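Local coordinates for protein acyl-CoA dehydrogenase (Mycobacterium thermoresistibile, PDB 3PFD) that probably catalyses the FAD-dependent oxidation of saturated acyl-CoA thioesters to 2,3-dehydroacyl-CoA, and is captured here with the reduced flavin bound, at residues L106-L111 / A132-A137; G209-K214 / P221-Y226. One frame throughout, in Å; residues are numbered along the deposited sequence.

Overall arrangement
Contacts 1 and 2 follow each other along the chain, the first closing before the second opens, and their centres lie about 17 Å apart. Contact 1 sets helix 95-114 of the N-terminal helical domain against strand 134-137, an outermost strand of one sheet of the middle beta domain. Contact 2 is the turn end of a beta hairpin, strands 206-211 and 222-233 beside their connecting loop, in the other, antiparallel sheet of that domain. They meet where A137 CB packs on L225 CD1 at 3.8 Å. Both reach the flavin: 132-137 supplies a carbonyl to its N3, while K214 and T222 touch its methyl group C7M, so the isoalloxazine is contacted at both ends by this region.

Contact 1 (L106-L111 / A132-A137); sequences LGTMGL and AMASYA. With FDA (dihydroflavine-adenine dinucleotide), chain B.
L106 lies across the ring of Y136, the two side chains crossing at about a right angle. With its CG anti to the backbone N (chi1 -167°), the leucine sets L106 CG 3.5 Å from Y136 CB. L106 CD1 stands over one face of the Y136 ring, 4.3 Å from its centroid and offset toward the rim, in a CH-pi contact, while L106 CD2 reaches Y136 CB and Y136 CD2. The ring carbon Y136 CD1 comes 3.5 Å from L106 O. M182 and A248 also touch the Y136 side chain. Next to the pair, G107, with no CB, lays its CA against the strand backbone, 3.4 Å from S135 O, where the helix and strand axes come within 6.2 Å. This is the junction of the N-terminal helical domain with the middle beta domain of the acyl-CoA dehydrogenase fold, helix 95-114 running across strand 134-137 at 76°. Further along, A134 CB packs on T108 CG2 at 3.8 Å and equally near G107 O. The threonine methyl is turned to the alanine, whereas T108 OG1 is hydrogen-bonded to N104 O and H68 NE2. G107 O is taken up by T180 OG1 of the neighbouring strand. S135 points the other way, its hydroxyl bonded to S176 and T171. On the flavin side, N3 of the cofactor donates a nearly straight bond (173°) to Y136 O, 2.8 Å away.

Contact 2 (G209-K214 / P221-Y226); sequences GPKERK and PTTELY. With FDA (dihydroflavine-adenine dinucleotide), chain B.
T222 and K214 meet beside the flavin, T222 CG2 and K214 CD packing on its methyl C7M at 3.9 and 3.7 Å. The bend of the lysine at chi3 (-70°) brings K214 CE to 3.1 Å from T222 OG1, a further bend at chi4 (-44°) placing NZ. K214 NZ is held by the carbonyls of S220 and I217, and T222 OG1 by S220 O. A water accepts from K214 NZ and T222 N and lies within hydrogen-bonding distance of E212 O, linking 212-214 to strand 222-233. Behind this, E212 N bonds T222 O at 2.7 Å, and their side chains cross at about a right angle. The antiparallel hairpin continues through the non-hydrogen-bonded pair K211-T223, where K211 CG meets T223 CG2, to the bond from G209 N to E224 O, 2.8 Å. At the far end, P210 CD lies at the edge of the Y226 ring, 3.3 Å from Y226 OH, which donates to E224 OE1 at 2.6 Å. E212 and E224 carboxylates both form salt bridges with R141 NH2. Sharing that cation would offset the repulsion between the two acids; with K214 NZ engaged by two carbonyls and a water, its methylenes, CD foremost, face the flavin methyl.

Contact 1 (L106-L111 / A132-A137)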
ATOM      1  N   LEU C 106       4.795 -30.554  -9.229  1.00 18.43           N
ATOM      2  CA  LEU C 106       5.399 -29.859 -10.379  1.00 17.93           C
ATOM      3  C   LEU C 106       6.084 -30.818 -11.374  1.00 19.05           C
ATOM      4  O   LEU C 106       5.861 -30.705 -12.582  1.00 18.69           O
ATOM      5  CB  LEU C 106       6.404 -28.787  -9.909  1.00 17.31           C
ATOM      6  CG  LEU C 106       6.889 -27.759 -10.950  1.00 16.35           C
ATOM      7  CD1 LEU C 106       5.708 -26.963 -11.530  1.00 16.37           C
ATOM      8  CD2 LEU C 106       7.948 -26.802 -10.378  1.00 16.05           C
ATOM      9  N   GLY C 107       6.903 -31.753 -10.864  1.00 19.32           N
ATOM     10  CA  GLY C 107       7.687 -32.690 -11.712  1.00 19.57           C
ATOM     11  C   GLY C 107       6.910 -33.864 -12.300  1.00 20.49           C
ATOM     12  O   GLY C 107       7.481 -34.701 -13.035  1.00 19.56           O
ATOM     13  N   THR C 108       5.617 -33.953 -11.976  1.00 20.69           N
ATOM     14  CA  THR C 108       4.796 -35.062 -12.503  1.00 22.09           C
ATOM     15  C   THR C 108       3.544 -34.633 -13.250  1.00 22.58           C
ATOM     16  O   THR C 108       2.938 -35.452 -13.936  1.00 23.53           O
ATOM     17  CB  THR C 108       4.403 -36.128 -11.445  1.00 22.25           C
ATOM     18  OG1 THR C 108       3.746 -35.510 -10.326  1.00 22.25           O
ATOM     19  CG2 THR C 108       5.610 -36.909 -11.009  1.00 20.51           C
ATOM     20  N   MET C 109       3.170 -33.362 -13.127  1.00 22.15           N
ATOM     21  CA  MET C 109       1.868 -32.906 -13.612  1.00 22.81           C
ATOM     22  C   MET C 109       1.742 -32.954 -15.150  1.00 22.85           C
ATOM     23  O   MET C 109       0.715 -33.376 -15.661  1.00 22.00           O
ATOM     24  CB  MET C 109       1.545 -31.516 -13.074  1.00 22.40           C
ATOM     25  CG  MET C 109       0.054 -31.233 -12.922  1.00 24.96           C
ATOM     26  SD  MET C 109      -0.843 -32.573 -12.092  0.64 31.13           S
ATOM     27  CE  MET C 109      -2.473 -32.225 -12.762  1.00 29.95           C
ATOM     28  N   GLY C 110       2.783 -32.507 -15.859  1.00 23.28           N
ATOM     29  CA  GLY C 110       2.876 -32.633 -17.317  1.00 24.55           C
ATOM     30  C   GLY C 110       2.647 -34.070 -17.769  1.00 26.00           C
ATOM     31  O   GLY C 110       1.877 -34.337 -18.708  1.00 26.37           O
ATOM     32  N   LEU C 111       3.289 -34.991 -17.058  1.00 27.12           N
ATOM     33  CA  LEU C 111       3.209 -36.413 -17.367  1.00 28.44           C
ATOM     34  C   LEU C 111       1.807 -36.933 -17.138  1.00 29.48           C
ATOM     35  O   LEU C 111       1.274 -37.670 -17.970  1.00 30.59           O
ATOM     36  CB  LEU C 111       4.232 -37.215 -16.532  1.00 27.84           C
ATOM     37  CG  LEU C 111       4.193 -38.747 -16.648  1.00 28.71           C
ATOM     38  CD1 LEU C 111       4.536 -39.242 -18.050  1.00 26.40           C
ATOM     39  CD2 LEU C 111       5.125 -39.364 -15.633  1.00 29.90           C
ATOM     40  N   ALA C 132      10.468 -42.359  -4.834  1.00 30.98           N
ATOM     41  CA  ALA C 132      11.123 -41.431  -5.754  1.00 30.26           C
ATOM     42  C   ALA C 132      10.536 -40.038  -5.710  1.00 28.78           C
ATOM     43  O   ALA C 132       9.319 -39.874  -5.856  1.00 28.68           O
ATOM     44  CB  ALA C 132      11.031 -41.957  -7.186  1.00 30.72           C
ATOM     45  N   MET C 133      11.400 -39.033  -5.574  1.00 27.53           N
ATOM     46  CA  MET C 133      10.979 -37.655  -5.792  1.00 26.36           C
ATOM     47  C   MET C 133      11.130 -37.305  -7.268  1.00 25.47           C
ATOM     48  O   MET C 133      11.949 -37.894  -7.976  1.00 26.03           O
ATOM     49  CB  MET C 133      11.779 -36.671  -4.926  1.00 25.78           C
ATOM     50  CG  MET C 133      11.901 -37.066  -3.459  1.00 28.08           C
ATOM     51  SD  MET C 133      12.763 -35.818  -2.478  0.87 30.56           S
ATOM     52  CE  MET C 133      13.340 -34.671  -3.740  1.00 31.62           C
ATOM     53  N   ALA C 134      10.329 -36.353  -7.724  1.00 24.16           N
ATOM     54  CA  ALA C 134      10.408 -35.848  -9.095  1.00 23.81           C
ATOM     55  C   ALA C 134      10.770 -34.351  -9.081  1.00 22.40           C
ATOM     56  O   ALA C 134      10.354 -33.642  -8.187  1.00 21.99           O
ATOM     57  CB  ALA C 134       9.081 -36.059  -9.821  1.00 23.37           C
ATOM     58  N   SER C 135      11.541 -33.907 -10.074  1.00 22.38           N
ATOM     59  CA  SER C 135      11.816 -32.485 -10.308  1.00 22.06           C
ATOM     60  C   SER C 135      11.291 -32.032 -11.683  1.00 22.27           C
ATOM     61  O   SER C 135      10.967 -32.854 -12.553  1.00 22.70           O
ATOM     62  CB  SER C 135      13.322 -32.207 -10.194  1.00 22.00           C
ATOM     63  OG  SER C 135      13.782 -32.442  -8.862  1.00 22.02           O
ATOM     64  N   TYR C 136      11.242 -30.722 -11.869  1.00 21.45           N
ATOM     65  CA  TYR C 136      10.750 -30.090 -13.086  1.00 21.03           C
ATOM     66  C   TYR C 136      11.878 -29.225 -13.641  1.00 19.96           C
ATOM     67  O   TYR C 136      12.269 -28.245 -13.026  1.00 19.43           O
ATOM     68  CB  TYR C 136       9.523 -29.239 -12.732  1.00 20.94           C
ATOM     69  CG  TYR C 136       8.853 -28.505 -13.879  1.00 23.07           C
ATOM     70  CD1 TYR C 136       8.094 -29.194 -14.828  1.00 25.55           C
ATOM     71  CD2 TYR C 136       8.924 -27.116 -13.979  1.00 24.00           C
ATOM     72  CE1 TYR C 136       7.448 -28.516 -15.867  1.00 26.61           C
ATOM     73  CE2 TYR C 136       8.286 -26.429 -15.020  1.00 24.46           C
ATOM     74  CZ  TYR C 136       7.554 -27.142 -15.955  1.00 26.39           C
ATOM     75  OH  TYR C 136       6.925 -26.470 -16.984  1.00 30.28           O
ATOM     76  N   ALA C 137      12.403 -29.600 -14.803  1.00 19.84           N
ATOM     77  CA  ALA C 137      13.564 -28.937 -15.376  1.00 20.03           C
ATOM     78  C   ALA C 137      13.227 -28.146 -16.651  1.00 19.82           C
ATOM     79  O   ALA C 137      13.228 -28.687 -17.775  1.00 19.61           O
ATOM     80  CB  ALA C 137      14.671 -29.971 -15.622  1.00 19.82           C
TER
HETATM   81  PA  FDA B 390      13.997 -12.894 -15.460  1.00 15.52           P
HETATM   82  O1A FDA B 390      13.022 -13.538 -16.407  1.00 17.32           O
HETATM   83  O2A FDA B 390      15.331 -12.389 -15.952  1.00 13.27           O
HETATM   84  O5B FDA B 390      13.218 -11.680 -14.742  1.00 17.36           O
HETATM   85  C5B FDA B 390      13.884 -10.531 -14.207  1.00 16.31           C
HETATM   86  C4B FDA B 390      12.836  -9.466 -13.855  1.00 17.80           C
HETATM   87  O4B FDA B 390      12.202  -8.978 -15.042  1.00 15.47           O
HETATM   88  C3B FDA B 390      11.714 -10.034 -12.983  1.00 18.47           C
HETATM   89  O3B FDA B 390      11.272  -8.989 -12.105  1.00 16.11           O
HETATM   90  C2B FDA B 390      10.612 -10.340 -13.984  1.00 15.88           C
HETATM   91  O2B FDA B 390       9.306 -10.315 -13.401  1.00 17.47           O
HETATM   92  C1B FDA B 390      10.799  -9.212 -14.974  1.00 15.45           C
HETATM   93  N9A FDA B 390      10.211  -9.509 -16.295  1.00 16.39           N
HETATM   94  C8A FDA B 390      10.654 -10.416 -17.185  1.00 17.43           C
HETATM   95  N7A FDA B 390       9.860 -10.386 -18.285  1.00 16.06           N
HETATM   96  C5A FDA B 390       8.901  -9.450 -18.080  1.00 17.68           C
HETATM   97  C6A FDA B 390       7.819  -8.992 -18.849  1.00 17.05           C
HETATM   98  N6A FDA B 390       7.567  -9.533 -20.082  1.00 14.68           N
HETATM   99  N1A FDA B 390       7.025  -8.008 -18.346  1.00 15.80           N
HETATM  100  C2A FDA B 390       7.284  -7.499 -17.121  1.00 17.50           C
HETATM  101  N3A FDA B 390       8.320  -7.909 -16.354  1.00 14.46           N
HETATM  102  C4A FDA B 390       9.136  -8.894 -16.812  1.00 17.16           C
HETATM  103  N1  FDA B 390      12.786 -23.340 -12.730  1.00 20.23           N
HETATM  104  C2  FDA B 390      12.716 -24.656 -13.101  1.00 21.96           C
HETATM  105  O2  FDA B 390      12.764 -25.001 -14.312  1.00 22.56           O
HETATM  106  N3  FDA B 390      12.599 -25.614 -12.157  1.00 20.43           N
HETATM  107  C4  FDA B 390      12.545 -25.291 -10.844  1.00 19.27           C
HETATM  108  O4  FDA B 390      12.451 -26.225 -10.030  1.00 17.75           O
HETATM  109  C4X FDA B 390      12.592 -23.944 -10.431  1.00 18.25           C
HETATM  110  N5  FDA B 390      12.658 -23.607  -9.127  1.00 16.86           N
HETATM  111  C5X FDA B 390      13.237 -22.455  -8.746  1.00 16.06           C
HETATM  112  C6  FDA B 390      13.777 -22.304  -7.460  1.00 16.75           C
HETATM  113  C7  FDA B 390      14.448 -21.117  -7.113  1.00 16.64           C
HETATM  114  C7M FDA B 390      15.024 -20.948  -5.723  1.00 16.08           C
HETATM  115  C8  FDA B 390      14.546 -20.074  -8.023  1.00 16.47           C
HETATM  116  C8M FDA B 390      15.250 -18.774  -7.674  1.00 14.95           C
HETATM  117  C9  FDA B 390      14.003 -20.220  -9.286  1.00 14.95           C
HETATM  118  C9A FDA B 390      13.363 -21.407  -9.656  1.00 16.51           C
HETATM  119  N10 FDA B 390      13.038 -21.639 -11.010  1.00 16.94           N
HETATM  120  C10 FDA B 390      12.720 -22.966 -11.409  1.00 18.46           C
HETATM  121  C1' FDA B 390      13.267 -20.595 -12.010  1.00 15.76           C
HETATM  122  C2' FDA B 390      12.187 -19.506 -11.961  1.00 17.47           C
HETATM  123  O2' FDA B 390      10.912 -19.943 -12.482  1.00 19.49           O
HETATM  124  C3' FDA B 390      12.732 -18.287 -12.674  1.00 17.12           C
HETATM  125  O3' FDA B 390      13.678 -17.637 -11.788  1.00 15.07           O
HETATM  126  C4' FDA B 390      11.620 -17.298 -13.075  1.00 18.60           C
HETATM  127  O4' FDA B 390      10.833 -17.840 -14.138  1.00 21.74           O
HETATM  128  C5' FDA B 390      12.179 -15.955 -13.526  1.00 16.96           C
HETATM  129  O5' FDA B 390      13.245 -16.169 -14.461  1.00 18.76           O
HETATM  130  P   FDA B 390      14.649 -15.419 -14.220  1.00 17.77           P
HETATM  131  O1P FDA B 390      15.130 -15.781 -12.837  1.00 19.89           O
HETATM  132  O2P FDA B 390      15.539 -15.671 -15.414  1.00 18.22           O
HETATM  133  O3P FDA B 390      14.234 -13.862 -14.160  1.00 15.51           O

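Contact 2 (G209-K214 / P221-Y226)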
ATOM      1  N   GLY C 209      24.765 -30.397 -11.230  1.00 29.82           N
ATOM      2  CA  GLY C 209      25.770 -29.377 -10.888  1.00 29.36           C
ATOM      3  C   GLY C 209      25.617 -28.856  -9.470  1.00 28.91           C
ATOM      4  O   GLY C 209      24.793 -29.378  -8.714  1.00 28.62           O
ATOM      5  N   PRO C 210      26.396 -27.815  -9.112  1.00 28.64           N
ATOM      6  CA  PRO C 210      26.416 -27.172  -7.787  1.00 28.56           C
ATOM      7  C   PRO C 210      25.091 -26.484  -7.401  1.00 27.30           C
ATOM      8  O   PRO C 210      24.293 -26.110  -8.261  1.00 26.20           O
ATOM      9  CB  PRO C 210      27.531 -26.117  -7.893  1.00 28.84           C
ATOM     10  CG  PRO C 210      28.014 -26.154  -9.306  1.00 30.11           C
ATOM     11  CD  PRO C 210      27.203 -27.092 -10.110  1.00 28.71           C
ATOM     12  N   LYS C 211      24.886 -26.347  -6.101  1.00 27.14           N
ATOM     13  CA  LYS C 211      23.679 -25.765  -5.528  1.00 25.81           C
ATOM     14  C   LYS C 211      23.823 -24.256  -5.397  1.00 25.55           C
ATOM     15  O   LYS C 211      24.915 -23.774  -5.127  1.00 26.39           O
ATOM     16  CB  LYS C 211      23.467 -26.364  -4.146  1.00 26.41           C
ATOM     17  CG  LYS C 211      23.054 -27.840  -4.132  1.00 27.11           C
ATOM     18  CD  LYS C 211      23.030 -28.405  -2.707  1.00 29.32           C
ATOM     19  CE  LYS C 211      24.427 -28.655  -2.172  1.00 30.23           C
ATOM     20  NZ  LYS C 211      24.413 -29.118  -0.750  1.00 31.42           N
ATOM     21  N   GLU C 212      22.726 -23.502  -5.557  1.00 24.19           N
ATOM     22  CA  GLU C 212      22.769 -22.039  -5.390  1.00 22.72           C
ATOM     23  C   GLU C 212      22.860 -21.674  -3.904  1.00 22.56           C
ATOM     24  O   GLU C 212      22.302 -22.387  -3.061  1.00 21.72           O
ATOM     25  CB  GLU C 212      21.515 -21.378  -5.992  1.00 22.29           C
ATOM     26  CG  GLU C 212      21.239 -21.661  -7.471  1.00 22.81           C
ATOM     27  CD  GLU C 212      22.077 -20.813  -8.421  1.00 23.93           C
ATOM     28  OE1 GLU C 212      22.867 -19.979  -7.954  1.00 25.62           O
ATOM     29  OE2 GLU C 212      21.924 -20.973  -9.648  1.00 24.96           O
ATOM     30  N   ARG C 213      23.579 -20.586  -3.602  1.00 21.76           N
ATOM     31  CA  ARG C 213      23.587 -19.935  -2.273  1.00 21.87           C
ATOM     32  C   ARG C 213      22.425 -18.932  -2.238  1.00 19.98           C
ATOM     33  O   ARG C 213      22.397 -18.012  -3.044  1.00 19.09           O
ATOM     34  CB  ARG C 213      24.896 -19.182  -2.037  1.00 22.77           C
ATOM     35  CG  ARG C 213      26.121 -20.065  -1.792  1.00 28.70           C
ATOM     36  CD  ARG C 213      27.412 -19.246  -1.691  1.00 36.37           C
ATOM     37  NE  ARG C 213      27.560 -18.347  -2.848  1.00 44.47           N
ATOM     38  CZ  ARG C 213      27.824 -17.031  -2.794  1.00 47.35           C
ATOM     39  NH1 ARG C 213      27.989 -16.403  -1.627  1.00 47.16           N
ATOM     40  NH2 ARG C 213      27.924 -16.338  -3.927  1.00 47.08           N
ATOM     41  N   LYS C 214      21.477 -19.108  -1.328  1.00 18.14           N
ATOM     42  CA  LYS C 214      20.177 -18.400  -1.465  1.00 17.27           C
ATOM     43  C   LYS C 214      19.785 -17.558  -0.267  1.00 16.45           C
ATOM     44  O   LYS C 214      20.315 -17.722   0.834  1.00 17.81           O
ATOM     45  CB  LYS C 214      19.033 -19.366  -1.818  1.00 15.61           C
ATOM     46  CG  LYS C 214      19.293 -20.239  -3.016  1.00 16.27           C
ATOM     47  CD  LYS C 214      17.995 -20.851  -3.586  1.00 15.98           C
ATOM     48  CE  LYS C 214      17.369 -21.916  -2.669  1.00 15.47           C
ATOM     49  NZ  LYS C 214      18.359 -22.887  -2.087  1.00 16.40           N
ATOM     50  N   PRO C 221      17.668 -28.019  -2.207  1.00 20.21           N
ATOM     51  CA  PRO C 221      18.753 -27.963  -3.202  1.00 20.41           C
ATOM     52  C   PRO C 221      18.248 -27.333  -4.507  1.00 19.90           C
ATOM     53  O   PRO C 221      17.187 -27.727  -5.029  1.00 19.57           O
ATOM     54  CB  PRO C 221      19.141 -29.436  -3.430  1.00 21.04           C
ATOM     55  CG  PRO C 221      18.276 -30.267  -2.485  1.00 21.98           C
ATOM     56  CD  PRO C 221      17.166 -29.385  -1.972  1.00 21.03           C
ATOM     57  N   THR C 222      19.002 -26.360  -5.007  1.00 19.60           N
ATOM     58  CA  THR C 222      18.660 -25.619  -6.221  1.00 19.73           C
ATOM     59  C   THR C 222      19.893 -25.697  -7.124  1.00 20.99           C
ATOM     60  O   THR C 222      20.897 -24.996  -6.893  1.00 21.18           O
ATOM     61  CB  THR C 222      18.297 -24.150  -5.895  1.00 19.31           C
ATOM     62  OG1 THR C 222      17.366 -24.107  -4.799  1.00 18.30           O
ATOM     63  CG2 THR C 222      17.695 -23.433  -7.118  1.00 18.46           C
ATOM     64  N   THR C 223      19.818 -26.569  -8.132  1.00 21.71           N
ATOM     65  CA  THR C 223      21.003 -26.987  -8.886  1.00 23.12           C
ATOM     66  C   THR C 223      20.946 -26.752 -10.387  1.00 23.20           C
ATOM     67  O   THR C 223      19.874 -26.668 -10.982  1.00 23.26           O
ATOM     68  CB  THR C 223      21.329 -28.506  -8.675  1.00 23.11           C
ATOM     69  OG1 THR C 223      20.374 -29.324  -9.367  1.00 23.71           O
ATOM     70  CG2 THR C 223      21.320 -28.861  -7.196  1.00 23.96           C
ATOM     71  N   GLU C 224      22.126 -26.644 -10.985  1.00 24.16           N
ATOM     72  CA  GLU C 224      22.267 -26.811 -12.413  1.00 25.34           C
ATOM     73  C   GLU C 224      22.153 -28.305 -12.779  1.00 25.26           C
ATOM     74  O   GLU C 224      22.322 -29.177 -11.927  1.00 26.03           O
ATOM     75  CB  GLU C 224      23.596 -26.214 -12.898  1.00 26.53           C
ATOM     76  CG  GLU C 224      23.707 -24.688 -12.783  1.00 28.18           C
ATOM     77  CD  GLU C 224      25.132 -24.151 -13.047  1.00 35.29           C
ATOM     78  OE1 GLU C 224      26.064 -24.934 -13.385  1.00 38.33           O
ATOM     79  OE2 GLU C 224      25.320 -22.926 -12.920  1.00 37.47           O
ATOM     80  N   LEU C 225      21.834 -28.590 -14.041  1.00 24.95           N
ATOM     81  CA  LEU C 225      21.791 -29.961 -14.547  1.00 24.92           C
ATOM     82  C   LEU C 225      22.501 -30.005 -15.881  1.00 26.10           C
ATOM     83  O   LEU C 225      22.338 -29.094 -16.672  1.00 25.60           O
ATOM     84  CB  LEU C 225      20.351 -30.435 -14.752  1.00 24.13           C
ATOM     85  CG  LEU C 225      19.370 -30.526 -13.581  1.00 22.82           C
ATOM     86  CD1 LEU C 225      18.026 -30.994 -14.144  1.00 23.10           C
ATOM     87  CD2 LEU C 225      19.860 -31.427 -12.429  1.00 21.54           C
ATOM     88  N   TYR C 226      23.280 -31.058 -16.137  1.00 27.17           N
ATOM     89  CA  TYR C 226      23.972 -31.168 -17.427  1.00 28.61           C
ATOM     90  C   TYR C 226      23.540 -32.405 -18.207  1.00 29.05           C
ATOM     91  O   TYR C 226      23.398 -33.487 -17.654  1.00 28.96           O
ATOM     92  CB  TYR C 226      25.510 -31.096 -17.281  1.00 29.46           C
ATOM     93  CG  TYR C 226      25.977 -30.054 -16.269  1.00 31.13           C
ATOM     94  CD1 TYR C 226      25.829 -28.681 -16.513  1.00 31.83           C
ATOM     95  CD2 TYR C 226      26.542 -30.454 -15.058  1.00 33.89           C
ATOM     96  CE1 TYR C 226      26.228 -27.736 -15.573  1.00 32.65           C
ATOM     97  CE2 TYR C 226      26.957 -29.521 -14.113  1.00 35.40           C
ATOM     98  CZ  TYR C 226      26.792 -28.166 -14.375  1.00 35.48           C
ATOM     99  OH  TYR C 226      27.199 -27.262 -13.417  1.00 37.42           O
TER
HETATM  100  PA  FDA B 390      13.997 -12.894 -15.460  1.00 15.52           P
HETATM  101  O1A FDA B 390      13.022 -13.538 -16.407  1.00 17.32           O
HETATM  102  O2A FDA B 390      15.331 -12.389 -15.952  1.00 13.27           O
HETATM  103  O5B FDA B 390      13.218 -11.680 -14.742  1.00 17.36           O
HETATM  104  C5B FDA B 390      13.884 -10.531 -14.207  1.00 16.31           C
HETATM  105  C4B FDA B 390      12.836  -9.466 -13.855  1.00 17.80           C
HETATM  106  O4B FDA B 390      12.202  -8.978 -15.042  1.00 15.47           O
HETATM  107  C3B FDA B 390      11.714 -10.034 -12.983  1.00 18.47           C
HETATM  108  O3B FDA B 390      11.272  -8.989 -12.105  1.00 16.11           O
HETATM  109  C2B FDA B 390      10.612 -10.340 -13.984  1.00 15.88           C
HETATM  110  O2B FDA B 390       9.306 -10.315 -13.401  1.00 17.47           O
HETATM  111  C1B FDA B 390      10.799  -9.212 -14.974  1.00 15.45           C
HETATM  112  N9A FDA B 390      10.211  -9.509 -16.295  1.00 16.39           N
HETATM  113  C8A FDA B 390      10.654 -10.416 -17.185  1.00 17.43           C
HETATM  114  N7A FDA B 390       9.860 -10.386 -18.285  1.00 16.06           N
HETATM  115  C5A FDA B 390       8.901  -9.450 -18.080  1.00 17.68           C
HETATM  116  C6A FDA B 390       7.819  -8.992 -18.849  1.00 17.05           C
HETATM  117  N6A FDA B 390       7.567  -9.533 -20.082  1.00 14.68           N
HETATM  118  N1A FDA B 390       7.025  -8.008 -18.346  1.00 15.80           N
HETATM  119  C2A FDA B 390       7.284  -7.499 -17.121  1.00 17.50           C
HETATM  120  N3A FDA B 390       8.320  -7.909 -16.354  1.00 14.46           N
HETATM  121  C4A FDA B 390       9.136  -8.894 -16.812  1.00 17.16           C
HETATM  122  N1  FDA B 390      12.786 -23.340 -12.730  1.00 20.23           N
HETATM  123  C2  FDA B 390      12.716 -24.656 -13.101  1.00 21.96           C
HETATM  124  O2  FDA B 390      12.764 -25.001 -14.312  1.00 22.56           O
HETATM  125  N3  FDA B 390      12.599 -25.614 -12.157  1.00 20.43           N
HETATM  126  C4  FDA B 390      12.545 -25.291 -10.844  1.00 19.27           C
HETATM  127  O4  FDA B 390      12.451 -26.225 -10.030  1.00 17.75           O
HETATM  128  C4X FDA B 390      12.592 -23.944 -10.431  1.00 18.25           C
HETATM  129  N5  FDA B 390      12.658 -23.607  -9.127  1.00 16.86           N
HETATM  130  C5X FDA B 390      13.237 -22.455  -8.746  1.00 16.06           C
HETATM  131  C6  FDA B 390      13.777 -22.304  -7.460  1.00 16.75           C
HETATM  132  C7  FDA B 390      14.448 -21.117  -7.113  1.00 16.64           C
HETATM  133  C7M FDA B 390      15.024 -20.948  -5.723  1.00 16.08           C
HETATM  134  C8  FDA B 390      14.546 -20.074  -8.023  1.00 16.47           C
HETATM  135  C8M FDA B 390      15.250 -18.774  -7.674  1.00 14.95           C
HETATM  136  C9  FDA B 390      14.003 -20.220  -9.286  1.00 14.95           C
HETATM  137  C9A FDA B 390      13.363 -21.407  -9.656  1.00 16.51           C
HETATM  138  N10 FDA B 390      13.038 -21.639 -11.010  1.00 16.94           N
HETATM  139  C10 FDA B 390      12.720 -22.966 -11.409  1.00 18.46           C
HETATM  140  C1' FDA B 390      13.267 -20.595 -12.010  1.00 15.76           C
HETATM  141  C2' FDA B 390      12.187 -19.506 -11.961  1.00 17.47           C
HETATM  142  O2' FDA B 390      10.912 -19.943 -12.482  1.00 19.49           O
HETATM  143  C3' FDA B 390      12.732 -18.287 -12.674  1.00 17.12           C
HETATM  144  O3' FDA B 390      13.678 -17.637 -11.788  1.00 15.07           O
HETATM  145  C4' FDA B 390      11.620 -17.298 -13.075  1.00 18.60           C
HETATM  146  O4' FDA B 390      10.833 -17.840 -14.138  1.00 21.74           O
HETATM  147  C5' FDA B 390      12.179 -15.955 -13.526  1.00 16.96           C
HETATM  148  O5' FDA B 390      13.245 -16.169 -14.461  1.00 18.76           O
HETATM  149  P   FDA B 390      14.649 -15.419 -14.220  1.00 17.77           P
HETATM  150  O1P FDA B 390      15.130 -15.781 -12.837  1.00 19.89           O
HETATM  151  O2P FDA B 390      15.539 -15.671 -15.414  1.00 18.22           O
HETATM  152  O3P FDA B 390      14.234 -13.862 -14.160  1.00 15.51           O
HETATM  153  O   HOH W   1      20.594 -24.622  -3.250  1.00 15.22           O